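Local structure of UDP-N-Acetylenolpyruvylglucosamine Reductase (Thermus caldophilus, 2GQT) at residues D225-L230 and F235-G240. The protein catalyses the NADPH-dependent, FAD-mediated reduction of UDP-N-acetylenolpyruvylglucosamine to UDP-N-acetylmuramate, a step in building bacterial cell-wall peptidoglycan. Numbering follows the deposited sequence.
Sequences DAMISL and FIVNLG
Met-227 and Val-237 form the hydrogen-bonded pair at the middle of a β-hairpin whose strands, 226-228 and 236-238, run antiparallel at 147°. Met-227 N donates to Val-237 O (3.0 Å), and Val-237 N returns a straighter bond to Met-227 O (2.8 Å). Two further backbone bonds flank this pair: Leu-239 N reaches Asp-225 O, and Ser-229 N reaches Phe-235 O. The Ile-236 CA-H adds a contact to Met-227 O (3.4 Å).

Apolar side chains divide between the faces. On one, Ile-228 and Ile-236 approach through their CG1 atoms (4.4 Å) and rest on helix 244-257. On the other, CD1 of Leu-239 lies against Met-227 CB (4.0 Å) and reaches SD, while Val-237 CG1, placed anti to the carbonyl carbon (chi1 -60°), touches Ser-229 CB (4.0 Å).

Polar side chains tie the hairpin's ends to neighbouring residues: Asp-225 OD2 accepts from Gln-241 N and OD1 pairs with Arg-222, while Ser-229 OG accepts from Glu-231 N.

The Phe-235 side chain turns off from strand 226-228, and its nearest approach to the side chain of Cys-199, the probable proton donor, is about 4 Å. Backbone bonding thus fixes the hairpin's register, holding the base of an aromatic side chain that borders the flavin site.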
loop_
_atom_site.group_PDB
_atom_site.type_symbol
_atom_site.label_atom_id
_atom_site.label_comp_id
_atom_site.label_asym_id
_atom_site.label_seq_id
_atom_site.Cartn_x
_atom_site.Cartn_y
_atom_site.Cartn_z
ATOM N N ASP A 225 -17.862 -14.297 -6.026
ATOM C CA ASP A 225 -17.908 -13.476 -4.810
ATOM C C ASP A 225 -17.217 -12.103 -4.966
ATOM O O ASP A 225 -17.073 -11.364 -3.990
ATOM C CB ASP A 225 -17.318 -14.241 -3.614
ATOM C CG ASP A 225 -18.319 -15.185 -2.942
ATOM O OD1 ASP A 225 -19.496 -15.262 -3.365
ATOM O OD2 ASP A 225 -17.915 -15.860 -1.971
ATOM N N ALA A 226 -16.777 -11.777 -6.180
ATOM C CA ALA A 226 -16.221 -10.459 -6.489
ATOM C C ALA A 226 -17.343 -9.547 -6.982
ATOM O O ALA A 226 -18.139 -9.948 -7.832
ATOM C CB ALA A 226 -15.127 -10.577 -7.534
ATOM N N MET A 227 -17.435 -8.339 -6.439
ATOM C CA MET A 227 -18.504 -7.435 -6.850
ATOM C C MET A 227 -18.016 -6.003 -6.893
ATOM O O MET A 227 -17.227 -5.604 -6.045
ATOM C CB MET A 227 -19.706 -7.549 -5.900
ATOM C CG MET A 227 -20.932 -6.779 -6.375
ATOM S SD MET A 227 -22.343 -6.893 -5.284
ATOM C CE MET A 227 -21.768 -5.892 -3.929
ATOM N N ILE A 228 -18.465 -5.233 -7.883
ATOM C CA ILE A 228 -18.271 -3.789 -7.861
ATOM C C ILE A 228 -19.148 -3.227 -6.742
ATOM O O ILE A 228 -20.376 -3.410 -6.747
ATOM C CB ILE A 228 -18.597 -3.133 -9.215
ATOM C CG1 ILE A 228 -17.707 -3.726 -10.313
ATOM C CG2 ILE A 228 -18.408 -1.625 -9.125
ATOM C CD1 ILE A 228 -17.939 -3.173 -11.709
ATOM N N SER A 229 -18.504 -2.576 -5.774
ATOM C CA SER A 229 -19.176 -2.087 -4.584
ATOM C C SER A 229 -20.413 -1.257 -4.905
ATOM O O SER A 229 -20.410 -0.437 -5.823
ATOM C CB SER A 229 -18.206 -1.255 -3.757
ATOM O OG SER A 229 -18.886 -0.591 -2.713
ATOM N N LEU A 230 -21.472 -1.481 -4.130
ATOM C CA LEU A 230 -22.677 -0.666 -4.225
ATOM C C LEU A 230 -22.469 0.736 -3.627
ATOM O O LEU A 230 -23.285 1.625 -3.850
ATOM C CB LEU A 230 -23.860 -1.370 -3.546
ATOM C CG LEU A 230 -24.359 -2.698 -4.130
ATOM C CD1 LEU A 230 -25.371 -3.339 -3.184
ATOM C CD2 LEU A 230 -24.971 -2.497 -5.516
ATOM N N PHE A 235 -14.360 0.580 -6.287
ATOM C CA PHE A 235 -13.981 -0.473 -5.357
ATOM C C PHE A 235 -14.579 -1.807 -5.775
ATOM O O PHE A 235 -15.785 -1.917 -6.021
ATOM C CB PHE A 235 -14.387 -0.117 -3.927
ATOM C CG PHE A 235 -13.540 0.963 -3.317
ATOM C CD1 PHE A 235 -13.760 2.301 -3.631
ATOM C CD2 PHE A 235 -12.519 0.647 -2.430
ATOM C CE1 PHE A 235 -12.975 3.304 -3.078
ATOM C CE2 PHE A 235 -11.730 1.651 -1.863
ATOM C CZ PHE A 235 -11.962 2.982 -2.192
ATOM N N ILE A 236 -13.713 -2.807 -5.905
ATOM C CA ILE A 236 -14.156 -4.181 -6.052
ATOM C C ILE A 236 -14.003 -4.849 -4.704
ATOM O O ILE A 236 -12.931 -4.812 -4.072
ATOM C CB ILE A 236 -13.392 -4.936 -7.156
ATOM C CG1 ILE A 236 -13.775 -4.350 -8.519
ATOM C CG2 ILE A 236 -13.677 -6.448 -7.085
ATOM C CD1 ILE A 236 -12.853 -4.737 -9.670
ATOM N N VAL A 237 -15.086 -5.449 -4.248
ATOM C CA VAL A 237 -15.092 -6.054 -2.938
ATOM C C VAL A 237 -15.223 -7.580 -3.003
ATOM O O VAL A 237 -15.781 -8.151 -3.958
ATOM C CB VAL A 237 -16.165 -5.395 -2.033
ATOM C CG1 VAL A 237 -15.880 -3.893 -1.863
ATOM C CG2 VAL A 237 -17.558 -5.611 -2.605
ATOM N N ASN A 238 -14.669 -8.225 -1.981
ATOM C CA ASN A 238 -14.678 -9.668 -1.822
ATOM C C ASN A 238 -15.776 -10.029 -0.827
ATOM O O ASN A 238 -15.668 -9.723 0.358
ATOM C CB ASN A 238 -13.290 -10.105 -1.319
ATOM C CG ASN A 238 -13.144 -11.614 -1.142
ATOM O OD1 ASN A 238 -12.039 -12.104 -0.889
ATOM N ND2 ASN A 238 -14.241 -12.353 -1.257
ATOM N N LEU A 239 -16.840 -10.657 -1.322
ATOM C CA LEU A 239 -18.015 -10.971 -0.499
ATOM C C LEU A 239 -17.842 -12.227 0.357
ATOM O O LEU A 239 -18.721 -12.567 1.153
ATOM C CB LEU A 239 -19.269 -11.081 -1.370
ATOM C CG LEU A 239 -19.698 -9.802 -2.101
ATOM C CD1 LEU A 239 -20.840 -10.098 -3.045
ATOM C CD2 LEU A 239 -20.106 -8.695 -1.141
ATOM N N GLY A 240 -16.716 -12.914 0.203
ATOM C CA GLY A 240 -16.432 -14.067 1.053
ATOM C C GLY A 240 -15.286 -14.923 0.573
ATOM O O GLY A 240 -14.220 -14.946 1.193
#